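PDB 3D7L: Lin1944 protein from Listeria innocua, which is of unknown function but belongs to the short-chain dehydrogenase/reductase family and probably acts as an oxidoreductase. Local coordinates for residues G67-P79 with M117-A129. Sequence-based numbering, arbitrary orientation.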
loop_
_atom_site.group_PDB
_atom_site.type_symbol
_atom_site.label_atom_id
_atom_site.label_comp_id
_atom_site.label_asym_id
_atom_site.label_seq_id
_atom_site.Cartn_x
_atom_site.Cartn_y
_atom_site.Cartn_z
ATOM N N GLY D 67 -12.952 6.702 2.192
ATOM C CA GLY D 67 -11.823 6.080 2.878
ATOM C C GLY D 67 -11.015 7.120 3.611
ATOM O O GLY D 67 -10.657 8.138 3.043
ATOM N N SER D 68 -10.724 6.856 4.876
ATOM C CA SER D 68 -10.008 7.798 5.727
ATOM C C SER D 68 -8.652 7.251 6.110
ATOM O O SER D 68 -8.495 6.039 6.265
ATOM C CB SER D 68 -10.784 8.066 7.026
ATOM O OG SER D 68 -12.147 8.350 6.775
ATOM N N ALA D 69 -7.709 8.171 6.298
ATOM C CA ALA D 69 -6.330 7.879 6.682
ATOM C C ALA D 69 -5.920 8.778 7.849
ATOM O O ALA D 69 -6.167 9.995 7.811
ATOM C CB ALA D 69 -5.381 8.126 5.500
ATOM N N THR D 70 -5.293 8.189 8.865
ATOM C CA THR D 70 -4.702 8.970 9.952
ATOM C C THR D 70 -3.714 9.995 9.400
ATOM O O THR D 70 -2.845 9.644 8.579
ATOM C CB THR D 70 -3.991 8.057 10.977
ATOM O OG1 THR D 70 -4.986 7.326 11.694
ATOM C CG2 THR D 70 -3.182 8.864 11.972
ATOM N N PHE D 71 -3.859 11.240 9.871
ATOM C CA PHE D 71 -3.031 12.384 9.477
ATOM C C PHE D 71 -2.250 12.855 10.706
ATOM O O PHE D 71 -2.570 13.874 11.306
ATOM C CB PHE D 71 -3.938 13.487 8.923
ATOM C CG PHE D 71 -3.221 14.606 8.200
ATOM C CD1 PHE D 71 -3.254 15.901 8.715
ATOM C CD2 PHE D 71 -2.568 14.381 6.972
ATOM C CE1 PHE D 71 -2.624 16.971 8.042
ATOM C CE2 PHE D 71 -1.932 15.449 6.274
ATOM C CZ PHE D 71 -1.955 16.745 6.823
ATOM N N SER D 72 -1.234 12.076 11.074
ATOM C CA SER D 72 -0.404 12.295 12.274
ATOM C C SER D 72 1.083 12.499 11.884
ATOM O O SER D 72 1.558 11.886 10.922
ATOM C CB SER D 72 -0.522 11.059 13.183
ATOM O OG SER D 72 0.547 10.981 14.128
ATOM N N PRO D 73 1.822 13.342 12.632
ATOM C CA PRO D 73 3.272 13.378 12.483
ATOM C C PRO D 73 3.845 11.981 12.639
ATOM O O PRO D 73 3.323 11.192 13.451
ATOM C CB PRO D 73 3.731 14.243 13.670
ATOM C CG PRO D 73 2.582 15.101 13.959
ATOM C CD PRO D 73 1.354 14.300 13.654
ATOM N N LEU D 74 4.897 11.687 11.870
ATOM C CA LEU D 74 5.545 10.372 11.892
ATOM C C LEU D 74 5.925 9.865 13.282
ATOM O O LEU D 74 5.660 8.699 13.621
ATOM C CB LEU D 74 6.784 10.341 10.993
ATOM C CG LEU D 74 7.567 9.014 11.032
ATOM C CD1 LEU D 74 6.724 7.857 10.412
ATOM C CD2 LEU D 74 8.942 9.153 10.344
ATOM N N THR D 75 6.528 10.719 14.099
ATOM C CA THR D 75 6.972 10.262 15.411
ATOM C C THR D 75 5.806 10.069 16.397
ATOM O O THR D 75 6.006 9.570 17.500
ATOM C CB THR D 75 8.059 11.187 16.006
ATOM O OG1 THR D 75 7.535 12.517 16.116
ATOM C CG2 THR D 75 9.317 11.211 15.088
ATOM N N GLU D 76 4.606 10.474 15.995
ATOM C CA GLU D 76 3.377 10.300 16.791
ATOM C C GLU D 76 2.502 9.203 16.211
ATOM O O GLU D 76 1.428 8.915 16.736
ATOM C CB GLU D 76 2.554 11.597 16.785
ATOM C CG GLU D 76 2.823 12.571 17.916
ATOM C CD GLU D 76 4.292 12.754 18.208
ATOM O OE1 GLU D 76 4.726 12.271 19.274
ATOM O OE2 GLU D 76 5.016 13.358 17.375
ATOM N N LEU D 77 2.940 8.632 15.095
ATOM C CA LEU D 77 2.155 7.641 14.374
ATOM C C LEU D 77 2.418 6.257 14.985
ATOM O O LEU D 77 3.455 5.656 14.757
ATOM C CB LEU D 77 2.508 7.661 12.886
ATOM C CG LEU D 77 1.790 6.705 11.924
ATOM C CD1 LEU D 77 0.261 6.777 12.054
ATOM C CD2 LEU D 77 2.262 6.958 10.495
ATOM N N THR D 78 1.492 5.772 15.791
ATOM C CA THR D 78 1.662 4.465 16.410
ATOM C C THR D 78 1.042 3.375 15.539
ATOM O O THR D 78 0.245 3.675 14.656
ATOM C CB THR D 78 1.006 4.416 17.807
ATOM O OG1 THR D 78 -0.413 4.574 17.674
ATOM C CG2 THR D 78 1.569 5.506 18.698
ATOM N N PRO D 79 1.358 2.095 15.826
ATOM C CA PRO D 79 0.610 1.020 15.168
ATOM C C PRO D 79 -0.927 1.179 15.268
ATOM O O PRO D 79 -1.624 0.981 14.263
ATOM C CB PRO D 79 1.073 -0.231 15.920
ATOM C CG PRO D 79 2.478 0.129 16.363
ATOM C CD PRO D 79 2.376 1.568 16.753
HETATM N N MSE D 117 -0.364 12.429 -2.078
HETATM C CA MSE D 117 0.538 12.275 -0.934
HETATM C C MSE D 117 1.493 11.088 -1.054
HETATM O O MSE D 117 2.556 11.094 -0.440
HETATM C CB MSE D 117 -0.230 12.206 0.372
HETATM C CG MSE D 117 -0.568 13.568 0.870
HETATM SE SE MSE D 117 -1.425 13.461 2.597
HETATM C CE MSE D 117 -3.256 13.543 2.019
HETATM N N MSE D 118 1.116 10.079 -1.839
HETATM C CA MSE D 118 2.037 8.980 -2.157
HETATM C C MSE D 118 3.208 9.362 -3.083
HETATM O O MSE D 118 4.197 8.636 -3.134
HETATM C CB MSE D 118 1.267 7.812 -2.767
HETATM C CG MSE D 118 0.702 8.147 -4.155
HETATM SE SE MSE D 118 -0.053 6.578 -5.024
HETATM C CE MSE D 118 -0.828 7.424 -6.584
ATOM N N GLU D 119 3.090 10.464 -3.833
ATOM C CA GLU D 119 4.098 10.854 -4.854
ATOM C C GLU D 119 4.833 12.162 -4.546
ATOM O O GLU D 119 5.966 12.359 -4.980
ATOM C CB GLU D 119 3.453 11.023 -6.237
ATOM C CG GLU D 119 2.527 9.880 -6.638
ATOM C CD GLU D 119 2.523 9.575 -8.153
ATOM O OE1 GLU D 119 3.638 9.366 -8.716
ATOM O OE2 GLU D 119 1.410 9.528 -8.759
ATOM N N ASP D 120 4.167 13.060 -3.826
ATOM C CA ASP D 120 4.692 14.398 -3.514
ATOM C C ASP D 120 4.432 14.590 -2.026
ATOM O O ASP D 120 3.470 15.281 -1.649
ATOM C CB ASP D 120 3.895 15.424 -4.329
ATOM C CG ASP D 120 4.546 16.791 -4.384
ATOM O OD1 ASP D 120 5.450 17.114 -3.560
ATOM O OD2 ASP D 120 4.130 17.565 -5.271
ATOM N N PRO D 121 5.247 13.925 -1.177
ATOM C CA PRO D 121 4.839 13.747 0.223
ATOM C C PRO D 121 4.883 15.002 1.081
ATOM O O PRO D 121 5.661 15.935 0.808
ATOM C CB PRO D 121 5.829 12.708 0.754
ATOM C CG PRO D 121 7.038 12.843 -0.110
ATOM C CD PRO D 121 6.536 13.263 -1.470
ATOM N N ILE D 122 4.056 15.004 2.129
ATOM C CA ILE D 122 4.032 16.100 3.103
ATOM C C ILE D 122 4.186 15.573 4.541
ATOM O O ILE D 122 3.939 14.384 4.824
ATOM C CB ILE D 122 2.730 16.933 2.985
ATOM C CG1 ILE D 122 1.508 16.033 3.223
ATOM C CG2 ILE D 122 2.698 17.702 1.629
ATOM C CD1 ILE D 122 0.263 16.773 3.630
ATOM N N VAL D 123 4.560 16.467 5.444
ATOM C CA VAL D 123 4.599 16.131 6.860
ATOM C C VAL D 123 3.163 15.792 7.294
ATOM O O VAL D 123 2.202 16.453 6.879
ATOM C CB VAL D 123 5.220 17.260 7.714
ATOM C CG1 VAL D 123 5.135 16.925 9.201
ATOM C CG2 VAL D 123 6.688 17.542 7.286
ATOM N N GLN D 124 3.049 14.745 8.103
ATOM C CA GLN D 124 1.779 14.120 8.519
ATOM C C GLN D 124 1.137 13.162 7.511
ATOM O O GLN D 124 0.107 12.517 7.815
ATOM C CB GLN D 124 0.762 15.166 8.994
ATOM C CG GLN D 124 1.264 15.948 10.174
ATOM C CD GLN D 124 0.185 16.778 10.842
ATOM O OE1 GLN D 124 0.365 17.973 11.075
ATOM N NE2 GLN D 124 -0.937 16.149 11.162
ATOM N N GLY D 125 1.751 13.041 6.330
ATOM C CA GLY D 125 1.162 12.258 5.260
ATOM C C GLY D 125 1.549 10.789 5.128
ATOM O O GLY D 125 1.059 10.141 4.222
ATOM N N ALA D 126 2.398 10.258 6.008
ATOM C CA ALA D 126 2.992 8.919 5.812
ATOM C C ALA D 126 1.958 7.804 5.735
ATOM O O ALA D 126 2.085 6.874 4.919
ATOM C CB ALA D 126 4.019 8.589 6.899
ATOM N N SER D 127 0.944 7.896 6.590
ATOM C CA SER D 127 -0.079 6.881 6.656
ATOM C C SER D 127 -1.018 6.969 5.441
ATOM O O SER D 127 -1.404 5.953 4.867
ATOM C CB SER D 127 -0.824 7.018 7.976
ATOM O OG SER D 127 -1.782 5.993 8.122
ATOM N N ALA D 128 -1.371 8.181 5.024
ATOM C CA ALA D 128 -2.182 8.320 3.801
ATOM C C ALA D 128 -1.366 7.895 2.541
ATOM O O ALA D 128 -1.879 7.226 1.631
ATOM C CB ALA D 128 -2.720 9.746 3.683
ATOM N N ALA D 129 -0.085 8.254 2.519
ATOM C CA ALA D 129 0.838 7.803 1.473
ATOM C C ALA D 129 0.815 6.263 1.311
ATOM O O ALA D 129 0.601 5.748 0.212
ATOM C CB ALA D 129 2.274 8.283 1.788
HETATM O O HOH W 1 -0.993 10.286 7.054
HETATM O O HOH W 2 3.335 11.135 8.874
#
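The F71 ring carries Q124 on one face and I122 at its edge. Q124 CB stands 3.7 Å from the ring centroid of F71 and only 7° off its normal, which meets the definition of a CH-pi contact. In the ring plane, I122 CD1 approaches F71 CE2 at 3.7 Å, and the selenium of M117 also borders this edge. With CG anti to the backbone N, F71 extends its ring along the bend at residues 122-125, a type II beta turn closed by G125 N to I122 O.

The extended Q124 side chain crosses the phenyl group at about a right angle, its amide plane moderately tilted from the ring, and its NE2 donates to the backbone O of F71 (2.8 Å). This bond is bent (131° at the hydrogen); F71 O lies in the amide plane of Q124, but the donor sits 55° above the carbonyl plane. Alongside, Q124 CG packs against the P73 ring, and Q124 CA directs a CA-H...O contact to S72 O (3.3 Å).

Two waters bridge the backbones where helix 126-142 starts. One links S72 O to A126 N; the other accepts from A128 N (2.9 Å) and sits close to T70 O and Q124 O. Further along, A69 CB meets A128 CB at 3.6 Å, and L77 CD2 covers A126 and S127, whose OG shares a hydrogen bond with T85 OG1 on helix 79-100.

F170 meets F71 edge-to-face, while E145 of the second subunit accepts from L74 N and Q124 N, tying both segments to the dimer interface. The contact thus joins the loop between strand 59-64 and helix 79-100 of the Rossmann-type fold to the turn before helix 126-142 and to that helix's first residues.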